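Local coordinates for protein Bis(5'-nucleosyl)-tetraphosphatase [asymmetrical] (Caenorhabditis elegans, PDB 1KT9) that hydrolyses diadenosine tetraphosphate asymmetrically to AMP and ATP with the help of divalent metal ions, as a monomeric Nudix hydrolase, at residues V3-L8 and K83-W88; T33-H38 and R51-E56; C110-A115 and L127-S132. All coordinates share one frame; numbering follows the deposited sequence.

Contact 1: residues V3-L8 and K83-W88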
loop_
_atom_site.group_PDB
_atom_site.type_symbol
_atom_site.label_atom_id
_atom_site.label_comp_id
_atom_site.label_asym_id
_atom_site.label_seq_id
_atom_site.Cartn_x
_atom_site.Cartn_y
_atom_site.Cartn_z
ATOM N N VAL A 3 -16.726 -1.291 -7.116
ATOM C CA VAL A 3 -15.978 -0.096 -7.407
ATOM C C VAL A 3 -14.511 -0.457 -7.303
ATOM O O VAL A 3 -14.080 -1.109 -6.368
ATOM C CB VAL A 3 -16.316 1.030 -6.443
ATOM C CG1 VAL A 3 -15.422 2.207 -6.691
ATOM C CG2 VAL A 3 -17.761 1.426 -6.603
ATOM N N LYS A 4 -13.740 -0.020 -8.276
ATOM C CA LYS A 4 -12.338 -0.352 -8.307
ATOM C C LYS A 4 -11.402 0.700 -7.696
ATOM O O LYS A 4 -11.481 1.895 -7.993
ATOM C CB LYS A 4 -11.947 -0.655 -9.746
ATOM C CG LYS A 4 -12.636 -1.943 -10.308
ATOM C CD LYS A 4 -12.127 -2.253 -11.702
ATOM C CE LYS A 4 -12.668 -3.579 -12.232
ATOM N NZ LYS A 4 -11.677 -4.662 -11.949
ATOM N N ALA A 5 -10.476 0.202 -6.875
ATOM C CA ALA A 5 -9.411 0.988 -6.292
ATOM C C ALA A 5 -8.070 0.245 -6.407
ATOM O O ALA A 5 -8.030 -0.988 -6.634
ATOM C CB ALA A 5 -9.716 1.265 -4.834
ATOM N N ALA A 6 -6.978 0.973 -6.258
ATOM C CA ALA A 6 -5.652 0.375 -6.343
ATOM C C ALA A 6 -4.643 1.141 -5.510
ATOM O O ALA A 6 -4.864 2.294 -5.155
ATOM C CB ALA A 6 -5.163 0.286 -7.808
ATOM N N GLY A 7 -3.559 0.462 -5.176
ATOM C CA GLY A 7 -2.462 1.063 -4.433
ATOM C C GLY A 7 -1.174 0.271 -4.481
ATOM O O GLY A 7 -1.065 -0.768 -5.169
ATOM N N LEU A 8 -0.182 0.743 -3.726
ATOM C CA LEU A 8 1.057 -0.007 -3.621
ATOM C C LEU A 8 1.422 -0.252 -2.155
ATOM O O LEU A 8 1.362 0.669 -1.340
ATOM C CB LEU A 8 2.200 0.780 -4.274
ATOM C CG LEU A 8 2.082 1.098 -5.755
ATOM C CD1 LEU A 8 3.217 2.022 -6.241
ATOM C CD2 LEU A 8 2.077 -0.169 -6.561
ATOM N N LYS A 83 -16.198 -2.768 -2.863
ATOM C CA LYS A 83 -15.045 -2.186 -3.447
ATOM C C LYS A 83 -13.888 -3.191 -3.382
ATOM O O LYS A 83 -13.744 -3.965 -2.425
ATOM C CB LYS A 83 -14.668 -0.934 -2.662
ATOM C CG LYS A 83 -13.334 -0.339 -3.035
ATOM C CD LYS A 83 -13.079 1.003 -2.311
ATOM C CE LYS A 83 -12.340 0.831 -1.003
ATOM N NZ LYS A 83 -12.017 2.156 -0.406
ATOM N N SER A 84 -13.124 -3.215 -4.446
ATOM C CA SER A 84 -11.944 -4.043 -4.507
ATOM C C SER A 84 -10.728 -3.120 -4.491
ATOM O O SER A 84 -10.817 -2.027 -5.030
ATOM C CB SER A 84 -11.978 -4.863 -5.802
ATOM O OG SER A 84 -11.922 -4.052 -6.973
ATOM N N VAL A 85 -9.632 -3.529 -3.836
ATOM C CA VAL A 85 -8.419 -2.749 -3.847
ATOM C C VAL A 85 -7.274 -3.672 -4.264
ATOM O O VAL A 85 -6.975 -4.656 -3.582
ATOM C CB VAL A 85 -8.097 -2.085 -2.495
ATOM C CG1 VAL A 85 -6.921 -1.217 -2.622
ATOM C CG2 VAL A 85 -9.241 -1.305 -1.988
ATOM N N LYS A 86 -6.700 -3.391 -5.429
ATOM C CA LYS A 86 -5.598 -4.214 -5.935
ATOM C C LYS A 86 -4.286 -3.550 -5.574
ATOM O O LYS A 86 -4.058 -2.375 -5.909
ATOM C CB LYS A 86 -5.716 -4.401 -7.461
ATOM C CG LYS A 86 -4.556 -5.194 -8.078
ATOM C CD LYS A 86 -4.872 -5.621 -9.527
ATOM C CE LYS A 86 -3.896 -6.665 -10.033
ATOM N NZ LYS A 86 -4.102 -7.002 -11.465
ATOM N N TYR A 87 -3.418 -4.315 -4.919
ATOM C CA TYR A 87 -2.078 -3.851 -4.520
ATOM C C TYR A 87 -0.932 -4.605 -5.184
ATOM O O TYR A 87 -0.976 -5.838 -5.287
ATOM C CB TYR A 87 -1.861 -4.026 -2.996
ATOM C CG TYR A 87 -2.681 -3.161 -2.052
ATOM C CD1 TYR A 87 -3.795 -3.654 -1.371
ATOM C CD2 TYR A 87 -2.266 -1.877 -1.752
ATOM C CE1 TYR A 87 -4.515 -2.841 -0.478
ATOM C CE2 TYR A 87 -2.952 -1.086 -0.887
ATOM C CZ TYR A 87 -4.070 -1.554 -0.244
ATOM O OH TYR A 87 -4.663 -0.644 0.616
ATOM N N TRP A 88 0.122 -3.861 -5.561
ATOM C CA TRP A 88 1.403 -4.470 -5.925
ATOM C C TRP A 88 2.437 -4.064 -4.867
ATOM O O TRP A 88 2.352 -2.974 -4.243
ATOM C CB TRP A 88 1.922 -3.936 -7.255
ATOM C CG TRP A 88 1.281 -4.520 -8.542
ATOM C CD1 TRP A 88 1.764 -5.568 -9.317
ATOM C CD2 TRP A 88 0.105 -4.062 -9.196
ATOM N NE1 TRP A 88 0.948 -5.757 -10.408
ATOM C CE2 TRP A 88 -0.081 -4.854 -10.352
ATOM C CE3 TRP A 88 -0.808 -3.030 -8.955
ATOM C CZ2 TRP A 88 -1.144 -4.660 -11.218
ATOM C CZ3 TRP A 88 -1.880 -2.868 -9.832
ATOM C CH2 TRP A 88 -2.014 -3.647 -10.939
HETATM O O HOH W 1 -9.721 -3.108 -7.698
#
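With CG of Tyr87 anti to its carbonyl carbon (chi1 -68°), the phenol ring is set beside Gly7, and CD2 approaches Gly7 C to 3.6 Å. The same choice at Leu8 (chi1 -61°) directs its branch toward Trp88; the two side chains cross at a slant, Leu8 CD2 lying 3.8 Å from Trp88 CB. These side chains decorate a parallel strand pair within the central mixed sheet of the Nudix fold, paired residue for residue from Val3 with Lys83 to Leu8 with Trp88. The ladder uses both backbone groups of Ala5 and Gly7: Ala5 N donates to Ser84 O at 2.9 Å, and Ala5 O accepts from Lys86 N at 3.0 Å. Lys4, Ala6 and Leu8 turn their backbone groups the other way, to Val39, Gly37 and Pro35, which makes strand 3-14 an interior strand here. Ala5, Val85, Gly7 and Tyr87 share one face. On it CB of Ala5 rests on CG2 of Val85, and a beta carbon at Gly7 would lie about 3.1 Å from Tyr87 CE2, a tight fit that the glycine avoids. The other face carries Leu8 and Trp88; Leu8 also reaches Ala49 and Thr53 of helix 45-57, while the Trp88 indole meets Trp46 edge-to-face. At the Leu8-Trp88 end of the segments, Gly7 O takes a weak bond from Trp88 N at 3.3 Å and a CA-H contact from Tyr87.

Contact 2: residues T33-H38 and R51-E56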
loop_
_atom_site.group_PDB
_atom_site.type_symbol
_atom_site.label_atom_id
_atom_site.label_comp_id
_atom_site.label_asym_id
_atom_site.label_seq_id
_atom_site.Cartn_x
_atom_site.Cartn_y
_atom_site.Cartn_z
ATOM N N THR A 33 -3.368 2.185 6.438
ATOM C CA THR A 33 -3.210 1.304 5.287
ATOM C C THR A 33 -2.090 1.812 4.409
ATOM O O THR A 33 -1.657 2.948 4.552
ATOM C CB THR A 33 -4.488 1.281 4.423
ATOM O OG1 THR A 33 -4.562 2.472 3.636
ATOM C CG2 THR A 33 -5.741 1.333 5.272
ATOM N N PRO A 34 -1.621 0.991 3.484
ATOM C CA PRO A 34 -0.684 1.479 2.488
ATOM C C PRO A 34 -1.435 2.480 1.601
ATOM O O PRO A 34 -2.675 2.548 1.671
ATOM C CB PRO A 34 -0.332 0.250 1.683
ATOM C CG PRO A 34 -0.683 -0.905 2.572
ATOM C CD PRO A 34 -1.904 -0.453 3.337
ATOM N N PRO A 35 -0.703 3.271 0.838
ATOM C CA PRO A 35 -1.280 4.296 -0.016
ATOM C C PRO A 35 -2.210 3.686 -1.061
ATOM O O PRO A 35 -1.786 2.702 -1.662
ATOM C CB PRO A 35 -0.060 4.884 -0.768
ATOM C CG PRO A 35 1.105 4.061 -0.409
ATOM C CD PRO A 35 0.754 3.200 0.725
ATOM N N LYS A 36 -3.413 4.218 -1.234
ATOM C CA LYS A 36 -4.346 3.695 -2.260
ATOM C C LYS A 36 -5.479 4.655 -2.525
ATOM O O LYS A 36 -5.678 5.603 -1.764
ATOM C CB LYS A 36 -4.945 2.364 -1.788
ATOM C CG LYS A 36 -6.196 2.489 -1.030
ATOM C CD LYS A 36 -6.002 2.744 0.374
ATOM C CE LYS A 36 -7.393 2.637 1.087
ATOM N NZ LYS A 36 -7.282 3.074 2.514
ATOM N N GLY A 37 -6.245 4.381 -3.570
ATOM C CA GLY A 37 -7.434 5.154 -3.879
ATOM C C GLY A 37 -8.174 4.677 -5.140
ATOM O O GLY A 37 -7.753 3.734 -5.792
ATOM N N HIS A 38 -9.269 5.359 -5.467
ATOM C CA HIS A 38 -10.171 4.999 -6.575
ATOM C C HIS A 38 -9.518 5.102 -7.958
ATOM O O HIS A 38 -8.768 6.056 -8.254
ATOM C CB HIS A 38 -11.418 5.883 -6.556
ATOM C CG HIS A 38 -12.414 5.526 -5.491
ATOM N ND1 HIS A 38 -13.744 5.896 -5.561
ATOM C CD2 HIS A 38 -12.284 4.831 -4.336
ATOM C CE1 HIS A 38 -14.391 5.440 -4.502
ATOM N NE2 HIS A 38 -13.528 4.797 -3.739
ATOM N N ARG A 51 -0.416 6.540 -9.429
ATOM C CA ARG A 51 -0.946 7.902 -9.211
ATOM C C ARG A 51 -1.374 8.117 -7.747
ATOM O O ARG A 51 -1.143 9.188 -7.169
ATOM C CB ARG A 51 -2.123 8.196 -10.141
ATOM C CG ARG A 51 -2.803 9.548 -9.970
ATOM C CD ARG A 51 -4.031 9.766 -10.859
ATOM N NE ARG A 51 -4.954 8.656 -10.698
ATOM C CZ ARG A 51 -5.673 8.411 -9.608
ATOM N NH1 ARG A 51 -5.706 9.255 -8.583
ATOM N NH2 ARG A 51 -6.415 7.334 -9.566
ATOM N N GLU A 52 -2.007 7.114 -7.134
ATOM C CA GLU A 52 -2.484 7.267 -5.774
ATOM C C GLU A 52 -1.275 7.314 -4.786
ATOM O O GLU A 52 -1.336 7.959 -3.743
ATOM C CB GLU A 52 -3.492 6.139 -5.415
ATOM C CG GLU A 52 -4.877 6.325 -6.053
ATOM C CD GLU A 52 -5.683 7.467 -5.448
ATOM O OE1 GLU A 52 -5.333 7.913 -4.311
ATOM O OE2 GLU A 52 -6.676 7.921 -6.079
ATOM N N THR A 53 -0.184 6.657 -5.147
ATOM C CA THR A 53 0.992 6.621 -4.284
ATOM C C THR A 53 1.584 8.028 -4.266
ATOM O O THR A 53 2.009 8.534 -3.230
ATOM C CB THR A 53 1.994 5.582 -4.751
ATOM O OG1 THR A 53 1.526 4.250 -4.448
ATOM C CG2 THR A 53 3.282 5.707 -3.926
ATOM N N LYS A 54 1.587 8.670 -5.432
ATOM C CA LYS A 54 1.987 10.083 -5.515
ATOM C C LYS A 54 1.081 11.030 -4.693
ATOM O O LYS A 54 1.567 11.843 -3.916
ATOM C CB LYS A 54 2.009 10.526 -6.980
ATOM C CG LYS A 54 2.282 12.039 -7.209
ATOM C CD LYS A 54 1.018 12.955 -7.056
ATOM C CE LYS A 54 1.159 14.284 -7.818
ATOM N NZ LYS A 54 0.528 15.463 -7.138
ATOM N N GLU A 55 -0.222 10.932 -4.868
ATOM C CA GLU A 55 -1.160 11.794 -4.151
ATOM C C GLU A 55 -1.177 11.601 -2.645
ATOM O O GLU A 55 -1.303 12.578 -1.892
ATOM C CB GLU A 55 -2.620 11.603 -4.678
ATOM C CG GLU A 55 -2.883 12.081 -6.109
ATOM C CD GLU A 55 -4.310 11.738 -6.630
ATOM O OE1 GLU A 55 -5.172 11.313 -5.830
ATOM O OE2 GLU A 55 -4.579 11.864 -7.845
ATOM N N GLU A 56 -1.130 10.348 -2.203
ATOM C CA GLU A 56 -1.319 10.042 -0.776
ATOM C C GLU A 56 -0.008 9.991 0.010
ATOM O O GLU A 56 0.015 10.366 1.166
ATOM C CB GLU A 56 -2.003 8.684 -0.613
ATOM C CG GLU A 56 -3.466 8.681 -1.088
ATOM C CD GLU A 56 -4.318 9.658 -0.300
ATOM O OE1 GLU A 56 -4.358 9.544 0.933
ATOM O OE2 GLU A 56 -4.918 10.559 -0.906
HETATM O O HOH W 2 -9.543 7.719 -4.296
#
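The guanidinium of Arg51 is met at its edge, in plane, by His38 O and by the carboxyl end of Glu55. NH2 donates to His38 O at 3.0 Å in the carbonyl plane, a bond bent to 138° at the hydrogen. NH1 makes two salt bridges, to Glu52 OE2 at 3.0 Å and Glu55 OE2 at 2.9 Å, from above both carboxylate planes. Here the N-terminal part of the Nudix box, Gly37 and His38, meets its helix. The Glu52 chain, folded back at chi2 (-71°), brings CD to 3.3 Å from Gly37 CA, and a beta carbon on that glycine would collide with it. Toward the N-terminal end of strand 32-38, Pro35 lies at a slant to Thr53, its CB and CG both 4.1 Å from Thr53 OG1, itself hydrogen-bonded to Ala49 O. A leucine in place of Arg51 would probably leave His38 O without this donor and the carboxylates of Glu52, Glu55 and Glu43, the salt-bridge partner of NE, without their shared counter-charge. In Nudix hydrolases the glutamates of this helix serve divalent metal binding; a network holding Glu52 against Gly37 and tying Glu55 to Arg51 is consistent with a preorganised metal site.

Contact 3: residues C110-A115 and L127-S132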
loop_
_atom_site.group_PDB
_atom_site.type_symbol
_atom_site.label_atom_id
_atom_site.label_comp_id
_atom_site.label_asym_id
_atom_site.label_seq_id
_atom_site.Cartn_x
_atom_site.Cartn_y
_atom_site.Cartn_z
ATOM N N CYS A 110 6.757 0.189 9.557
ATOM C CA CYS A 110 6.453 -0.912 10.466
ATOM C C CYS A 110 6.930 -2.274 9.986
ATOM O O CYS A 110 6.616 -2.674 8.866
ATOM C CB CYS A 110 4.939 -1.056 10.618
ATOM S SG CYS A 110 4.051 0.374 11.232
ATOM N N GLU A 111 7.646 -2.996 10.848
ATOM C CA GLU A 111 7.960 -4.402 10.569
ATOM C C GLU A 111 6.636 -5.223 10.547
ATOM O O GLU A 111 5.630 -4.798 11.079
ATOM C CB GLU A 111 8.939 -4.986 11.632
ATOM C CG GLU A 111 10.380 -4.488 11.518
ATOM C CD GLU A 111 11.370 -5.118 12.524
ATOM O OE1 GLU A 111 11.216 -6.268 12.913
ATOM O OE2 GLU A 111 12.324 -4.436 12.895
ATOM N N LEU A 112 6.673 -6.419 9.970
ATOM C CA LEU A 112 5.459 -7.239 9.783
ATOM C C LEU A 112 4.488 -7.278 10.976
ATOM O O LEU A 112 3.332 -6.911 10.832
ATOM C CB LEU A 112 5.834 -8.669 9.353
ATOM C CG LEU A 112 4.690 -9.670 9.076
ATOM C CD1 LEU A 112 3.725 -9.157 8.026
ATOM C CD2 LEU A 112 5.234 -11.039 8.645
ATOM N N GLU A 113 4.960 -7.714 12.136
ATOM C CA GLU A 113 4.092 -7.884 13.289
ATOM C C GLU A 113 3.402 -6.617 13.708
ATOM O O GLU A 113 2.229 -6.627 14.081
ATOM C CB GLU A 113 4.890 -8.384 14.497
ATOM C CG GLU A 113 5.153 -9.854 14.441
ATOM C CD GLU A 113 6.378 -10.187 13.603
ATOM O OE1 GLU A 113 6.997 -9.238 13.016
ATOM O OE2 GLU A 113 6.742 -11.409 13.554
ATOM N N ASP A 114 4.155 -5.525 13.675
ATOM C CA ASP A 114 3.643 -4.242 14.146
ATOM C C ASP A 114 2.680 -3.750 13.103
ATOM O O ASP A 114 1.702 -3.088 13.428
ATOM C CB ASP A 114 4.774 -3.206 14.377
ATOM C CG ASP A 114 5.719 -3.578 15.555
ATOM O OD1 ASP A 114 5.275 -4.231 16.516
ATOM O OD2 ASP A 114 6.932 -3.224 15.625
ATOM N N ALA A 115 2.977 -4.055 11.838
ATOM C CA ALA A 115 2.134 -3.594 10.756
ATOM C C ALA A 115 0.760 -4.251 10.888
ATOM O O ALA A 115 -0.266 -3.570 10.727
ATOM C CB ALA A 115 2.758 -3.934 9.446
ATOM N N LEU A 127 -2.509 -10.379 3.512
ATOM C CA LEU A 127 -1.782 -9.862 2.362
ATOM C C LEU A 127 -0.337 -9.526 2.714
ATOM O O LEU A 127 0.594 -9.813 1.977
ATOM C CB LEU A 127 -2.503 -8.627 1.833
ATOM C CG LEU A 127 -1.920 -7.988 0.579
ATOM C CD1 LEU A 127 -3.017 -7.286 -0.246
ATOM C CD2 LEU A 127 -0.829 -7.039 0.939
ATOM N N LEU A 128 -0.142 -8.852 3.829
ATOM C CA LEU A 128 1.204 -8.492 4.188
ATOM C C LEU A 128 2.075 -9.776 4.395
ATOM O O LEU A 128 3.259 -9.783 4.042
ATOM C CB LEU A 128 1.199 -7.616 5.429
ATOM C CG LEU A 128 0.674 -6.196 5.230
ATOM C CD1 LEU A 128 0.644 -5.442 6.533
ATOM C CD2 LEU A 128 1.508 -5.457 4.239
ATOM N N ARG A 129 1.528 -10.827 4.981
ATOM C CA ARG A 129 2.288 -12.067 5.157
ATOM C C ARG A 129 2.644 -12.690 3.769
ATOM O O ARG A 129 3.762 -13.214 3.581
ATOM C CB ARG A 129 1.504 -13.089 6.000
ATOM C CG ARG A 129 1.427 -12.778 7.484
ATOM C CD ARG A 129 0.875 -13.927 8.366
ATOM N NE ARG A 129 -0.559 -14.094 8.133
ATOM C CZ ARG A 129 -1.523 -13.502 8.836
ATOM N NH1 ARG A 129 -1.221 -12.781 9.886
ATOM N NH2 ARG A 129 -2.810 -13.687 8.519
ATOM N N LYS A 130 1.696 -12.669 2.836
ATOM C CA LYS A 130 1.970 -13.157 1.481
ATOM C C LYS A 130 3.113 -12.377 0.852
ATOM O O LYS A 130 4.050 -12.986 0.317
ATOM C CB LYS A 130 0.732 -13.124 0.559
ATOM N N PHE A 131 3.106 -11.061 0.984
ATOM C CA PHE A 131 4.183 -10.245 0.391
ATOM C C PHE A 131 5.552 -10.466 1.109
ATOM O O PHE A 131 6.634 -10.420 0.476
ATOM C CB PHE A 131 3.800 -8.782 0.393
ATOM C CG PHE A 131 2.788 -8.372 -0.672
ATOM C CD1 PHE A 131 2.518 -7.018 -0.882
ATOM C CD2 PHE A 131 2.102 -9.300 -1.408
ATOM C CE1 PHE A 131 1.605 -6.605 -1.829
ATOM C CE2 PHE A 131 1.161 -8.906 -2.371
ATOM C CZ PHE A 131 0.911 -7.561 -2.587
ATOM N N SER A 132 5.503 -10.766 2.411
ATOM C CA SER A 132 6.728 -11.033 3.197
ATOM C C SER A 132 7.381 -12.315 2.726
ATOM O O SER A 132 8.629 -12.401 2.620
ATOM C CB SER A 132 6.437 -11.145 4.707
ATOM O OG SER A 132 6.110 -9.853 5.199
#
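Leu112 and Ala115 pack against Leu128 where helix 112-119 meets helix 122-135, two consecutive helices separated by a short connection. They cover one side of the central sheet in the alpha/beta/alpha sandwich of the Nudix fold, and the contact is small, burying 199 Å² in all. Its close-packed part is largely apolar. Ala115 CB touches Leu128 CD1 at 3.9 Å, and Leu112 CD1 reaches Leu128 CB at the same separation; the two leucine side chains run alongside each other, pointing opposite ways. The CG of Leu112 stands anti to the backbone N (chi1 -179°), which carries both methyls across to the second helix although the CB bond itself does not aim there. Ser132 belongs to this close-packed part as well, pointing toward the first helix and touching Phe20 of strand 17-24. Its hydroxyl puts a polar atom against the leucine methyls: Ser132 OG sits 3.7 Å from Leu112 CD2 and 3.8 Å from Leu112 CD1, facing both methyls at nearly equal distance. One turn back, Ser132 OG lies 3.1 Å from Leu128 O. Leu128 and Ala115 are buried; beneath them Leu128 rests on Val9 of strand 3-14, and Ala115 on Leu22 of strand 17-24, which ties the helix pair to the sheet. Leu127 and Phe131, one turn apart on the same helix, also pack toward the sheet, against Val9 and strand 64-76.

On the solvent side the packing thins. Leu112 is itself partly exposed, so the outer boundary of the contact is only partly closed off. Arg129 is exposed and contributes little: its side chain also touches Ile116 of the first helix, and Arg129 CG lies 4.3 Å from Leu112 CD1.

In the fold
Contacts 1 and 2 are immediate neighbours, their centres about 9 Å apart, because strand 3-14 lies beside strand 32-38 in one sheet: Ala6 N to Gly37 O, at 2.9 Å, is probably a hydrogen bond joining them. Leu8 CD1 also approaches Thr53 OG1, so the side chain of Leu8 in contact 1 packs directly on the Nudix-box helix of contact 2, where the catalytic motif lies. Contact 3 is about 18 Å from either, centre to centre. It touches contact 1 through Tyr87 CD1 and Leu127 CD1, 3.9 Å apart, but not contact 2, on the opposite side of the chain's centre. The sheet thus separates the Nudix helix from the C-terminal pair.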